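Local coordinates for enoyl-[acyl-carrier-protein] reductase [FMN] (PDB 5GVH), which probably catalyses the NADH-dependent, FMN-mediated reduction of enoyl-acyl carrier protein in fatty acid synthesis, at residues A[231-236]-A[274-279]; A[193-198]-A[282-287]. All coordinates share one frame; numbering follows the deposited sequence.

Interaction 1: A[231-236]-A[274-279]. With FMN (flavin mononucleotide), chain C.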
loop_
_atom_site.group_PDB
_atom_site.type_symbol
_atom_site.label_atom_id
_atom_site.label_comp_id
_atom_site.label_asym_id
_atom_site.label_seq_id
_atom_site.Cartn_x
_atom_site.Cartn_y
_atom_site.Cartn_z
ATOM N N ALA A 231 -5.713 14.864 -1.465
ATOM C CA ALA A 231 -4.405 15.042 -0.845
ATOM C C ALA A 231 -4.429 14.463 0.560
ATOM O O ALA A 231 -5.455 14.525 1.245
ATOM C CB ALA A 231 -4.004 16.518 -0.784
ATOM N N ARG A 232 -3.294 13.910 0.991
ATOM C CA ARG A 232 -3.185 13.265 2.295
ATOM C C ARG A 232 -2.495 14.215 3.267
ATOM O O ARG A 232 -1.357 14.647 3.027
ATOM C CB ARG A 232 -2.419 11.943 2.204
ATOM C CG ARG A 232 -2.330 11.199 3.532
ATOM C CD ARG A 232 -1.658 9.816 3.421
ATOM N NE ARG A 232 -2.309 8.953 2.439
ATOM C CZ ARG A 232 -3.480 8.352 2.644
ATOM N NH1 ARG A 232 -4.139 8.535 3.786
ATOM N NH2 ARG A 232 -4.007 7.587 1.698
ATOM N N VAL A 233 -3.182 14.539 4.362
ATOM C CA VAL A 233 -2.671 15.484 5.341
ATOM C C VAL A 233 -2.763 14.863 6.727
ATOM O O VAL A 233 -3.361 13.803 6.930
ATOM C CB VAL A 233 -3.417 16.835 5.303
ATOM C CG1 VAL A 233 -3.312 17.468 3.913
ATOM C CG2 VAL A 233 -4.866 16.650 5.715
ATOM N N LEU A 234 -2.139 15.540 7.684
ATOM C CA LEU A 234 -2.183 15.082 9.061
ATOM C C LEU A 234 -3.602 15.199 9.597
ATOM O O LEU A 234 -4.299 16.190 9.355
ATOM C CB LEU A 234 -1.224 15.895 9.917
ATOM C CG LEU A 234 -0.957 15.310 11.293
ATOM C CD1 LEU A 234 -0.041 14.104 11.167
ATOM C CD2 LEU A 234 -0.351 16.373 12.195
ATOM N N ARG A 235 -4.036 14.159 10.302
ATOM C CA ARG A 235 -5.380 14.099 10.854
ATOM C C ARG A 235 -5.557 15.198 11.888
ATOM O O ARG A 235 -5.017 15.120 12.997
ATOM C CB ARG A 235 -5.652 12.724 11.474
ATOM C CG ARG A 235 -7.096 12.492 11.813
ATOM C CD ARG A 235 -7.286 11.133 12.448
ATOM N NE ARG A 235 -8.433 10.456 11.861
ATOM C CZ ARG A 235 -8.345 9.457 10.992
ATOM N NH1 ARG A 235 -7.154 8.999 10.626
ATOM N NH2 ARG A 235 -9.449 8.911 10.502
ATOM N N THR A 236 -6.310 16.227 11.535
ATOM C CA THR A 236 -6.400 17.401 12.378
ATOM C C THR A 236 -7.831 17.918 12.307
ATOM O O THR A 236 -8.540 17.638 11.335
ATOM C CB THR A 236 -5.387 18.475 11.931
ATOM O OG1 THR A 236 -4.846 19.143 13.076
ATOM C CG2 THR A 236 -6.018 19.491 10.996
ATOM N N SER A 274 -2.438 22.880 6.149
ATOM C CA SER A 274 -2.489 21.559 5.524
ATOM C C SER A 274 -1.137 20.893 5.732
ATOM O O SER A 274 -0.172 21.178 5.015
ATOM C CB SER A 274 -2.824 21.656 4.042
ATOM O OG SER A 274 -4.152 22.093 3.860
ATOM N N PHE A 275 -1.067 20.007 6.720
ATOM C CA PHE A 275 0.166 19.291 7.026
ATOM C C PHE A 275 0.197 18.038 6.164
ATOM O O PHE A 275 -0.166 16.934 6.586
ATOM C CB PHE A 275 0.250 19.005 8.519
ATOM C CG PHE A 275 0.510 20.237 9.321
ATOM C CD1 PHE A 275 -0.485 21.173 9.498
ATOM C CD2 PHE A 275 1.758 20.480 9.857
ATOM C CE1 PHE A 275 -0.245 22.316 10.212
ATOM C CE2 PHE A 275 2.016 21.631 10.562
ATOM C CZ PHE A 275 1.024 22.545 10.751
ATOM N N MET A 276 0.594 18.239 4.906
ATOM C CA MET A 276 0.734 17.125 3.983
ATOM C C MET A 276 1.793 16.169 4.505
ATOM O O MET A 276 2.940 16.565 4.739
ATOM C CB MET A 276 1.086 17.617 2.582
ATOM C CG MET A 276 -0.077 18.293 1.847
ATOM S SD MET A 276 0.414 18.812 0.195
ATOM C CE MET A 276 -1.144 19.435 -0.427
ATOM N N VAL A 277 1.377 14.920 4.740
ATOM C CA VAL A 277 2.231 13.847 5.232
ATOM C C VAL A 277 1.694 12.529 4.695
ATOM O O VAL A 277 0.492 12.368 4.463
ATOM C CB VAL A 277 2.296 13.772 6.780
ATOM C CG1 VAL A 277 3.147 14.888 7.362
ATOM C CG2 VAL A 277 0.893 13.801 7.361
ATOM N N GLY A 278 2.597 11.583 4.492
ATOM C CA GLY A 278 2.201 10.233 4.167
ATOM C C GLY A 278 2.006 9.395 5.412
ATOM O O GLY A 278 2.374 9.798 6.516
ATOM N N GLN A 279 1.400 8.217 5.212
ATOM C CA GLN A 279 1.286 7.239 6.288
ATOM C C GLN A 279 2.646 6.834 6.840
ATOM O O GLN A 279 2.721 6.347 7.975
ATOM C CB GLN A 279 0.535 6.002 5.796
ATOM C CG GLN A 279 -0.851 6.318 5.294
ATOM C CD GLN A 279 -1.699 5.085 5.075
ATOM O OE1 GLN A 279 -1.180 3.988 4.884
ATOM N NE2 GLN A 279 -3.017 5.256 5.127
HETATM N N1 FMN C . 4.742 15.931 -5.024
HETATM C C2 FMN C . 4.711 16.674 -6.195
HETATM O O2 FMN C . 4.770 16.147 -7.307
HETATM N N3 FMN C . 4.607 18.036 -6.127
HETATM C C4 FMN C . 4.541 18.677 -4.913
HETATM O O4 FMN C . 4.441 19.904 -4.894
HETATM C C4A FMN C . 4.573 17.939 -3.737
HETATM N N5 FMN C . 4.505 18.582 -2.517
HETATM C C5A FMN C . 4.561 17.851 -1.346
HETATM C C6 FMN C . 4.507 18.520 -0.128
HETATM C C7 FMN C . 4.560 17.812 1.060
HETATM C C7M FMN C . 4.493 18.557 2.362
HETATM C C8 FMN C . 4.667 16.418 1.034
HETATM C C8M FMN C . 4.712 15.640 2.320
HETATM C C9 FMN C . 4.721 15.745 -0.187
HETATM C C9A FMN C . 4.669 16.460 -1.388
HETATM N N10 FMN C . 4.731 15.810 -2.619
HETATM C C10 FMN C . 4.677 16.550 -3.791
HETATM C "C1'" FMN C . 4.858 14.312 -2.677
HETATM C "C2'" FMN C . 6.328 13.922 -2.548
HETATM O "O2'" FMN C . 7.029 14.364 -3.687
HETATM C "C3'" FMN C . 6.528 12.416 -2.447
HETATM O "O3'" FMN C . 6.218 11.842 -3.699
HETATM C "C4'" FMN C . 5.707 11.797 -1.321
HETATM O "O4'" FMN C . 5.973 12.520 -0.144
HETATM C "C5'" FMN C . 6.111 10.352 -1.055
HETATM O "O5'" FMN C . 5.413 9.857 0.075
HETATM P P FMN C . 6.056 9.769 1.561
HETATM O O1P FMN C . 5.407 8.599 2.283
HETATM O O2P FMN C . 7.553 9.584 1.523
HETATM O O3P FMN C . 5.690 11.025 2.317
HETATM O O HOH W 1 -3.479 18.875 8.070
#

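Interaction 2: A[193-198]-A[282-287]. With NA (sodium ion), chain B; FMN (flavin mononucleotide), chain C.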
loop_
_atom_site.group_PDB
_atom_site.type_symbol
_atom_site.label_atom_id
_atom_site.label_comp_id
_atom_site.label_asym_id
_atom_site.label_seq_id
_atom_site.Cartn_x
_atom_site.Cartn_y
_atom_site.Cartn_z
ATOM N N GLY A 193 9.454 11.725 0.888
ATOM C CA GLY A 193 9.136 13.098 1.209
ATOM C C GLY A 193 9.080 13.317 2.703
ATOM O O GLY A 193 9.890 14.075 3.247
ATOM N N THR A 194 8.137 12.637 3.374
ATOM C CA THR A 194 7.943 12.817 4.813
ATOM C C THR A 194 9.210 12.491 5.597
ATOM O O THR A 194 9.540 13.190 6.558
ATOM C CB THR A 194 6.767 11.958 5.314
ATOM O OG1 THR A 194 5.585 12.230 4.543
ATOM C CG2 THR A 194 6.456 12.242 6.796
ATOM N N ARG A 195 9.929 11.431 5.211
ATOM C CA ARG A 195 11.186 11.106 5.888
ATOM C C ARG A 195 12.214 12.242 5.783
ATOM O O ARG A 195 13.012 12.444 6.706
ATOM C CB ARG A 195 11.755 9.803 5.320
ATOM C CG ARG A 195 13.174 9.443 5.754
ATOM C CD ARG A 195 13.269 9.025 7.215
ATOM N NE ARG A 195 13.223 10.162 8.128
ATOM C CZ ARG A 195 13.470 10.086 9.432
ATOM N NH1 ARG A 195 13.792 8.919 9.980
ATOM N NH2 ARG A 195 13.400 11.176 10.186
ATOM N N PHE A 196 12.212 12.998 4.685
ATOM C CA PHE A 196 13.181 14.084 4.529
ATOM C C PHE A 196 12.698 15.413 5.097
ATOM O O PHE A 196 13.515 16.314 5.298
ATOM C CB PHE A 196 13.554 14.266 3.053
ATOM C CG PHE A 196 14.610 13.288 2.552
ATOM C CD1 PHE A 196 14.483 12.686 1.300
ATOM C CD2 PHE A 196 15.733 12.996 3.317
ATOM C CE1 PHE A 196 15.451 11.806 0.823
ATOM C CE2 PHE A 196 16.698 12.106 2.847
ATOM C CZ PHE A 196 16.554 11.508 1.598
ATOM N N VAL A 197 11.399 15.571 5.343
ATOM C CA VAL A 197 10.941 16.718 6.121
ATOM C C VAL A 197 11.400 16.580 7.571
ATOM O O VAL A 197 11.723 17.572 8.236
ATOM C CB VAL A 197 9.408 16.858 6.019
ATOM C CG1 VAL A 197 8.898 18.041 6.857
ATOM C CG2 VAL A 197 8.968 16.989 4.559
ATOM N N ALA A 198 11.442 15.343 8.078
ATOM C CA ALA A 198 11.820 15.060 9.465
ATOM C C ALA A 198 13.343 14.941 9.598
ATOM O O ALA A 198 13.886 13.972 10.132
ATOM C CB ALA A 198 11.118 13.798 9.955
ATOM N N GLY A 282 4.107 7.503 10.701
ATOM C CA GLY A 282 4.140 6.554 11.803
ATOM C C GLY A 282 5.325 5.614 11.796
ATOM O O GLY A 282 5.467 4.821 12.729
ATOM N N LEU A 283 6.160 5.660 10.766
ATOM C CA LEU A 283 7.432 4.957 10.767
ATOM C C LEU A 283 8.591 5.848 11.192
ATOM O O LEU A 283 9.721 5.365 11.291
ATOM C CB LEU A 283 7.716 4.367 9.381
ATOM C CG LEU A 283 6.545 3.704 8.649
ATOM C CD1 LEU A 283 6.971 3.339 7.238
ATOM C CD2 LEU A 283 6.001 2.459 9.394
ATOM N N ILE A 284 8.338 7.127 11.456
ATOM C CA ILE A 284 9.375 8.101 11.765
ATOM C C ILE A 284 9.252 8.486 13.236
ATOM O O ILE A 284 8.178 8.902 13.694
ATOM C CB ILE A 284 9.275 9.326 10.840
ATOM C CG1 ILE A 284 9.694 8.931 9.419
ATOM C CG2 ILE A 284 10.130 10.469 11.356
ATOM C CD1 ILE A 284 9.005 9.722 8.337
ATOM N N ASP A 285 10.359 8.349 13.973
ATOM C CA ASP A 285 10.368 8.517 15.416
ATOM C C ASP A 285 11.339 9.570 15.920
ATOM O O ASP A 285 11.223 9.981 17.079
ATOM C CB ASP A 285 10.696 7.183 16.098
ATOM C CG ASP A 285 9.575 6.188 15.969
ATOM O OD1 ASP A 285 8.429 6.574 16.276
ATOM O OD2 ASP A 285 9.826 5.037 15.549
ATOM N N GLU A 286 12.286 10.018 15.101
ATOM C CA GLU A 286 13.226 11.040 15.532
ATOM C C GLU A 286 13.630 11.880 14.332
ATOM O O GLU A 286 13.447 11.481 13.176
ATOM C CB GLU A 286 14.456 10.413 16.198
ATOM C CG GLU A 286 15.386 9.693 15.223
ATOM C CD GLU A 286 15.327 8.169 15.315
ATOM O OE1 GLU A 286 16.203 7.518 14.701
ATOM O OE2 GLU A 286 14.412 7.630 15.985
ATOM N N ILE A 287 14.171 13.064 14.626
ATOM C CA ILE A 287 14.746 13.944 13.616
ATOM C C ILE A 287 16.215 13.581 13.460
ATOM O O ILE A 287 16.965 13.567 14.443
ATOM C CB ILE A 287 14.584 15.419 14.017
ATOM C CG1 ILE A 287 13.182 15.668 14.559
ATOM C CG2 ILE A 287 14.845 16.329 12.835
ATOM C CD1 ILE A 287 12.111 15.530 13.513
HETATM NA NA NA B . 5.605 9.396 13.828
HETATM N N1 FMN C . 4.742 15.931 -5.024
HETATM C C2 FMN C . 4.711 16.674 -6.195
HETATM O O2 FMN C . 4.770 16.147 -7.307
HETATM N N3 FMN C . 4.607 18.036 -6.127
HETATM C C4 FMN C . 4.541 18.677 -4.913
HETATM O O4 FMN C . 4.441 19.904 -4.894
HETATM C C4A FMN C . 4.573 17.939 -3.737
HETATM N N5 FMN C . 4.505 18.582 -2.517
HETATM C C5A FMN C . 4.561 17.851 -1.346
HETATM C C6 FMN C . 4.507 18.520 -0.128
HETATM C C7 FMN C . 4.560 17.812 1.060
HETATM C C7M FMN C . 4.493 18.557 2.362
HETATM C C8 FMN C . 4.667 16.418 1.034
HETATM C C8M FMN C . 4.712 15.640 2.320
HETATM C C9 FMN C . 4.721 15.745 -0.187
HETATM C C9A FMN C . 4.669 16.460 -1.388
HETATM N N10 FMN C . 4.731 15.810 -2.619
HETATM C C10 FMN C . 4.677 16.550 -3.791
HETATM C "C1'" FMN C . 4.858 14.312 -2.677
HETATM C "C2'" FMN C . 6.328 13.922 -2.548
HETATM O "O2'" FMN C . 7.029 14.364 -3.687
HETATM C "C3'" FMN C . 6.528 12.416 -2.447
HETATM O "O3'" FMN C . 6.218 11.842 -3.699
HETATM C "C4'" FMN C . 5.707 11.797 -1.321
HETATM O "O4'" FMN C . 5.973 12.520 -0.144
HETATM C "C5'" FMN C . 6.111 10.352 -1.055
HETATM O "O5'" FMN C . 5.413 9.857 0.075
HETATM P P FMN C . 6.056 9.769 1.561
HETATM O O1P FMN C . 5.407 8.599 2.283
HETATM O O2P FMN C . 7.553 9.584 1.523
HETATM O O3P FMN C . 5.690 11.025 2.317
HETATM O O HOH W 2 13.087 7.599 13.073
HETATM O O HOH W 3 6.278 7.090 14.672
#

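Interaction 1: A[231-236]-A[274-279]
Arg232 carries CG anti to its own backbone N (chi1 -177°), which lays the chain along 277-279; Arg232 CG lies 3.2 Å from Val277 O, and a bend at chi3 turns the guanidinium so that one of its faces meets Gln279 NE2, above the plane and toward the rim, the guanidinium and amide planes 58° apart. Each group is held elsewhere: the guanidinium by Met141 O and Thr220 OG1, the amide by Glu149 and Thr151 of the second subunit. With an alanine here, a gap would probably open beside Val277 and Gln279, and the Met141 carbonyl would lose this donor. Two backbone bonds, Val277 N to Arg232 O (3.2 Å) and Leu234 N to Phe275 O (2.7 Å), form a single bridge at Val233 and Met276. Val233 CG1 lies 3.9 Å from Met276 CG, while Leu234 CB packs against Phe275 CB and Val277 CG2. Met276 CB reaches C7M of the flavin at 3.5 Å, placing the bridged loop against the dimethylbenzene end of FMN. Strand 231-234, flanked by strands 145-146 and 220-223, thus backs the flavin-binding loop, with helix 206-213 against Leu234 and Val277 and helix 237-248 against Val233.

Interaction 2: A[193-198]-A[282-287]
Ile284 turns its side chain toward the short helix 194-197 and rests its branches on three residues. Ile284 CD1 reaches the start of the helix, 3.6 Å from Arg195 CA and 3.9 Å from Thr194 CG2. The other branch, Ile284 CG2, anti to the backbone N, touches Ala198 CB at 3.7 Å and lies over one face of the Arg195 guanidinium, offset toward NH2. Arg195 gets there by bending at chi2 (71°) and chi3 (-77°), a folded path that carries its planar group past the isoleucine to the backbone beyond. There Arg195 NH2 donates to Glu286 O at 3.0 Å; the oxygen lies close to the guanidinium plane and the N-H...O angle is 160°. The same nitrogen also donates to Ala198 O, whose position is tilted out of that plane, so one NH2 joins the end of the helix to the 282-287 loop. In the TIM-barrel fold of this family, helix 194-197 follows strand 190-192, and its N-terminal end receives the FMN phosphate: Gly193 N donates to O2P, while Thr194 gives both its backbone N and OG1 to O3P. The partial positive charge of the helix start probably adds to this grip on the phosphate. Ala198, the first residue to leave the helix, completes the apolar patch, with Ala198 CB 4.1 Å from Ile287 CD1 and its carbonyl oxygen receiving a CA-H...O contact from Ile287. On the backbone side, Ile284 O binds the sodium ion at 2.6 Å, beside carbonyls of Ile212, Val213, Ala215 and Ala281. A water completes the set of ligands and also donates to Asp285 OD1, linking this carboxylate to the metal.

From the N terminus, the chain runs through all eight parallel barrel strands, the last being 190-192, before reaching 193-198, the first segment of interaction 2. It continues through helix 206-213 and strand 220-223 to 231-236, where interaction 1 begins, and then through three helices to 274-279, which closes that inner loop. Only a few residues later, 282-287 returns to 193-198 and closes the outer loop, so interaction 1 is nested within interaction 2. The two meet directly, with a probable hydrogen bond between Gly278 N and Thr194 OG1. Together they tie the stretch between helices 260-265 and 290-310 to the small antiparallel sheet and to the phosphate-binding helix, both beside FMN.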